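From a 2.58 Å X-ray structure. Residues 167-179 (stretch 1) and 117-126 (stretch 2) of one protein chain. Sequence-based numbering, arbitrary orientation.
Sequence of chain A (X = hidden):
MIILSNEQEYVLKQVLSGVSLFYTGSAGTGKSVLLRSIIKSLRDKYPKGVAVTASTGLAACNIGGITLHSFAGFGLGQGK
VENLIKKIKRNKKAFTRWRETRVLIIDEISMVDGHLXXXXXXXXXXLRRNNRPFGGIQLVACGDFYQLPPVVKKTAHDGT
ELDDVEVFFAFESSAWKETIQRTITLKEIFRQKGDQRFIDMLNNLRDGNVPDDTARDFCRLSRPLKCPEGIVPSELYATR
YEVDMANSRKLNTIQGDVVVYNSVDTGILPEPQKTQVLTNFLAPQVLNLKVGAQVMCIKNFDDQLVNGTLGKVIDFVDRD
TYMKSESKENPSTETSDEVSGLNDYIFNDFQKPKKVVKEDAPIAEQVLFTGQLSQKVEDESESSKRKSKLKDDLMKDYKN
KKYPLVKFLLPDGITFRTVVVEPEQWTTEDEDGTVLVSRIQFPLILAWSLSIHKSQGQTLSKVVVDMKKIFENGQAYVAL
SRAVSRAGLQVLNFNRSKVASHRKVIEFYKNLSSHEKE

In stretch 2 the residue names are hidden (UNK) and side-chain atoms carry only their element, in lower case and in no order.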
# COMPACT_ATOMS: atom_id res chain seq x y z
N VAL A 167 2.81 -18.07 10.72
CA VAL A 167 3.29 -16.71 10.50
C VAL A 167 4.81 -16.72 10.63
O VAL A 167 5.35 -16.99 11.71
CB VAL A 167 2.65 -15.72 11.48
CG1 VAL A 167 3.11 -14.30 11.18
CG2 VAL A 167 1.13 -15.81 11.42
N PHE A 168 5.50 -16.47 9.52
CA PHE A 168 6.95 -16.49 9.45
C PHE A 168 7.42 -15.06 9.17
O PHE A 168 7.37 -14.60 8.03
CB PHE A 168 7.42 -17.46 8.37
CG PHE A 168 8.88 -17.80 8.46
CD1 PHE A 168 9.39 -18.40 9.60
CD2 PHE A 168 9.73 -17.55 7.39
CE1 PHE A 168 10.74 -18.71 9.68
CE2 PHE A 168 11.07 -17.87 7.47
CZ PHE A 168 11.57 -18.45 8.61
N PHE A 169 7.82 -14.35 10.22
CA PHE A 169 8.20 -12.95 10.06
C PHE A 169 9.49 -12.82 9.24
O PHE A 169 10.29 -13.76 9.13
CB PHE A 169 8.38 -12.28 11.42
CG PHE A 169 7.09 -12.04 12.16
CD1 PHE A 169 6.62 -12.96 13.07
CD2 PHE A 169 6.34 -10.89 11.93
CE1 PHE A 169 5.43 -12.75 13.76
CE2 PHE A 169 5.15 -10.67 12.61
CZ PHE A 169 4.69 -11.60 13.52
N ALA A 170 9.70 -11.62 8.70
CA ALA A 170 10.85 -11.41 7.83
C ALA A 170 12.16 -11.56 8.60
O ALA A 170 13.13 -12.11 8.06
CB ALA A 170 10.77 -10.03 7.18
N PHE A 171 12.19 -11.10 9.85
CA PHE A 171 13.41 -11.16 10.66
C PHE A 171 13.79 -12.57 11.07
O PHE A 171 14.85 -12.75 11.69
CB PHE A 171 13.27 -10.27 11.90
CG PHE A 171 12.07 -10.58 12.77
CD1 PHE A 171 12.09 -11.64 13.66
CD2 PHE A 171 10.94 -9.78 12.72
CE1 PHE A 171 10.99 -11.91 14.47
CE2 PHE A 171 9.85 -10.04 13.52
CZ PHE A 171 9.87 -11.10 14.40
N GLU A 172 12.96 -13.57 10.78
CA GLU A 172 13.30 -14.96 11.08
C GLU A 172 13.97 -15.66 9.91
O GLU A 172 14.59 -16.71 10.11
CB GLU A 172 12.05 -15.75 11.47
CG GLU A 172 11.13 -15.07 12.47
CD GLU A 172 9.89 -15.90 12.76
OE1 GLU A 172 10.04 -16.99 13.35
OE2 GLU A 172 8.78 -15.47 12.38
N SER A 173 13.80 -15.15 8.70
CA SER A 173 14.32 -15.82 7.52
C SER A 173 15.84 -15.89 7.55
O SER A 173 16.52 -15.01 8.08
CB SER A 173 13.85 -15.11 6.25
OG SER A 173 14.46 -13.84 6.10
N SER A 174 16.37 -16.96 6.96
CA SER A 174 17.81 -17.03 6.76
C SER A 174 18.29 -15.88 5.89
O SER A 174 19.38 -15.34 6.12
CB SER A 174 18.19 -18.37 6.15
OG SER A 174 19.59 -18.47 5.96
N ALA A 175 17.47 -15.45 4.93
CA ALA A 175 17.83 -14.32 4.08
C ALA A 175 18.09 -13.08 4.91
O ALA A 175 19.11 -12.40 4.74
CB ALA A 175 16.73 -14.06 3.05
N TRP A 176 17.16 -12.77 5.83
CA TRP A 176 17.31 -11.59 6.68
C TRP A 176 18.62 -11.64 7.46
O TRP A 176 19.37 -10.66 7.51
CB TRP A 176 16.12 -11.50 7.63
CG TRP A 176 16.11 -10.31 8.52
CD1 TRP A 176 16.79 -10.16 9.70
CD2 TRP A 176 15.37 -9.11 8.33
NE1 TRP A 176 16.51 -8.93 10.25
CE2 TRP A 176 15.64 -8.26 9.42
CE3 TRP A 176 14.49 -8.66 7.33
CZ2 TRP A 176 15.08 -7.00 9.54
CZ3 TRP A 176 13.93 -7.40 7.46
CH2 TRP A 176 14.23 -6.59 8.55
N LYS A 177 18.91 -12.79 8.08
CA LYS A 177 20.03 -12.86 9.01
C LYS A 177 21.38 -12.72 8.31
O LYS A 177 22.33 -12.20 8.90
CB LYS A 177 19.96 -14.16 9.81
CG LYS A 177 18.65 -14.33 10.55
CD LYS A 177 18.62 -15.60 11.38
CE LYS A 177 17.28 -15.77 12.08
NZ LYS A 177 17.20 -17.04 12.84
N GLU A 178 21.49 -13.19 7.07
CA GLU A 178 22.75 -13.09 6.36
C GLU A 178 22.90 -11.78 5.58
O GLU A 178 24.02 -11.43 5.22
CB GLU A 178 22.93 -14.28 5.42
CG GLU A 178 22.16 -14.18 4.13
CD GLU A 178 22.50 -15.28 3.16
OE1 GLU A 178 23.33 -16.15 3.51
OE2 GLU A 178 21.95 -15.27 2.04
N THR A 179 21.82 -11.04 5.37
CA THR A 179 21.88 -9.81 4.58
C THR A 179 21.87 -8.55 5.44
O THR A 179 22.71 -7.66 5.23
CB THR A 179 20.73 -9.74 3.57
OG1 THR A 179 20.67 -10.95 2.81
CG2 THR A 179 20.95 -8.57 2.63
N UNK A 117 10.87 -13.92 1.35
CA UNK A 117 12.18 -13.28 1.34
C UNK A 117 13.29 -14.28 1.05
O UNK A 117 14.28 -13.93 0.40
c UNK A 117 12.41 -12.57 2.67
c UNK A 117 13.53 -11.54 2.64
c UNK A 117 13.15 -10.36 1.74
c UNK A 117 13.89 -11.08 4.05
N UNK A 118 13.15 -15.52 1.54
CA UNK A 118 14.14 -16.56 1.26
C UNK A 118 14.14 -16.94 -0.22
O UNK A 118 15.21 -17.21 -0.79
n UNK A 118 13.81 -18.39 4.48
o UNK A 118 15.26 -16.81 3.82
c UNK A 118 13.87 -17.79 2.13
c UNK A 118 14.37 -17.61 3.56
N UNK A 119 12.97 -16.98 -0.85
CA UNK A 119 12.91 -17.22 -2.29
C UNK A 119 13.56 -16.07 -3.05
O UNK A 119 14.36 -16.29 -3.96
c UNK A 119 10.75 -18.61 -2.16
n UNK A 119 7.38 -20.25 -2.94
c UNK A 119 11.45 -17.40 -2.74
c UNK A 119 8.75 -20.10 -2.37
c UNK A 119 9.33 -18.74 -2.68
N UNK A 120 13.22 -14.83 -2.68
CA UNK A 120 13.85 -13.68 -3.32
C UNK A 120 15.36 -13.74 -3.19
O UNK A 120 16.09 -13.41 -4.13
c UNK A 120 11.85 -12.07 -3.07
c UNK A 120 11.30 -10.95 -2.19
c UNK A 120 11.74 -11.71 -4.54
c UNK A 120 13.31 -12.38 -2.72
N UNK A 121 15.86 -14.17 -2.03
CA UNK A 121 17.30 -14.29 -1.82
C UNK A 121 17.91 -15.29 -2.80
O UNK A 121 18.89 -14.97 -3.49
c UNK A 121 19.04 -14.57 -0.01
o UNK A 121 19.80 -13.86 -0.68
n UNK A 121 19.45 -15.23 1.06
c UNK A 121 17.58 -14.70 -0.38
N UNK A 122 17.34 -16.50 -2.87
CA UNK A 122 17.86 -17.52 -3.78
C UNK A 122 17.75 -17.09 -5.23
O UNK A 122 18.64 -17.38 -6.04
c UNK A 122 17.29 -19.42 -2.15
c UNK A 122 17.12 -18.84 -3.56
c UNK A 122 16.71 -20.82 -1.99
o UNK A 122 16.36 -21.46 -3.01
o UNK A 122 16.60 -21.29 -0.84
N UNK A 123 16.68 -16.38 -5.58
CA UNK A 123 16.49 -15.96 -6.96
C UNK A 123 17.50 -14.88 -7.33
O UNK A 123 18.08 -14.90 -8.42
c UNK A 123 12.96 -16.85 -6.65
c UNK A 123 15.04 -15.48 -7.19
c UNK A 123 14.15 -16.66 -7.55
c UNK A 123 14.97 -14.43 -8.29
N UNK A 124 17.74 -13.95 -6.40
CA UNK A 124 18.76 -12.93 -6.62
C UNK A 124 20.11 -13.57 -6.93
O UNK A 124 20.76 -13.21 -7.92
c UNK A 124 18.87 -12.04 -5.38
N UNK A 125 20.55 -14.51 -6.10
CA UNK A 125 21.84 -15.17 -6.33
C UNK A 125 21.87 -15.87 -7.68
O UNK A 125 22.82 -15.73 -8.44
c UNK A 125 22.43 -16.48 -2.71
c UNK A 125 22.14 -16.14 -5.19
c UNK A 125 22.51 -15.79 -1.36
n UNK A 125 22.73 -16.76 -0.25
c UNK A 125 22.26 -15.47 -3.83
N UNK A 126 20.81 -16.63 -7.99
CA UNK A 126 20.82 -17.44 -9.21
C UNK A 126 20.87 -16.57 -10.46
O UNK A 126 21.75 -16.74 -11.31
c UNK A 126 19.60 -18.35 -9.24
c UNK A 126 19.67 -19.38 -10.34
o UNK A 126 20.12 -20.51 -10.12
n UNK A 126 19.25 -19.00 -11.54

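Position 117 carries four side-chain carbons, forked at the second. One fork tip lies 3.5 Å from Ser173 OG and 4.1 Å from Trp176 CE3, at the edge of the indole near its plane. Forking at the second carbon gives Leu117; the tip is CD2, and CG sits 4.1 Å from Ala175 CB.

Position 118 has two carbons, the second bearing one oxygen and one nitrogen: a short carboxamide. Ala175 N lies 2.8 Å from the side-chain oxygen, with an N-H...acceptor angle of 156°, so this oxygen accepts a hydrogen bond. The residue is Asn118. Its OD1 is also 3.3 Å from Ser174 N, but the angle there is too poor for a hydrogen bond. ND2 approaches the edge of the Phe168 ring, 4.1 Å from CE2.

At 119, four carbons in a row end in nitrogen, and CA-to-CB points away from stretch 1: Lys119, whose NZ is hydrogen-bonded elsewhere in the structure. Position 120 repeats the four-carbon fork at the second carbon, giving Leu120; its side chain makes no contact.

Position 121 is another two-carbon carboxamide, directed toward stretch 1. Its nitrogen lies 2.7 Å from Glu178 OE2, with a nearly linear angle of 170°. This is Asn121; ND2 donates to the carboxylate and also lies 3.5 Å from Ala175 CA, while OD1 is satisfied elsewhere.

Position 122 has three carbons, the third carrying two oxygens, without contact: Glu122. At 123, four carbons fork at the first, one arm being two carbons long, which defines Ile123, out of reach. A single carbon at 124 means Ala124, also out of reach.

Position 125 shows four carbons in a row ending in nitrogen, and that nitrogen is 2.8 Å from Glu178 OE2. It is Lys125, extended with chi2 to chi4 all t, and its NZ forms a salt bridge with the carboxylate. Position 126, two carbons with a terminal oxygen and nitrogen, is Asn126, beyond reach.

The contacting positions, 117, 118, 121 and 125, recur at helical spacing and so share one side of the helix. The two helix axes approach to 8.8 Å at 60°, and Ala175, with only a methyl group, lies where the backbones come nearest: its CA is 5.2 Å from Asn118 CA. Ser173 OG caps its own helix by accepting from Trp176 N at 2.9 Å, while Asn118 OD1 engages Ala175 N from across the interface and Glu178 OE2 anchors the far end. In all, 389 Å² is buried, both sides summed.

Stretch 2, residues 117-126: LNKLNEIAKN
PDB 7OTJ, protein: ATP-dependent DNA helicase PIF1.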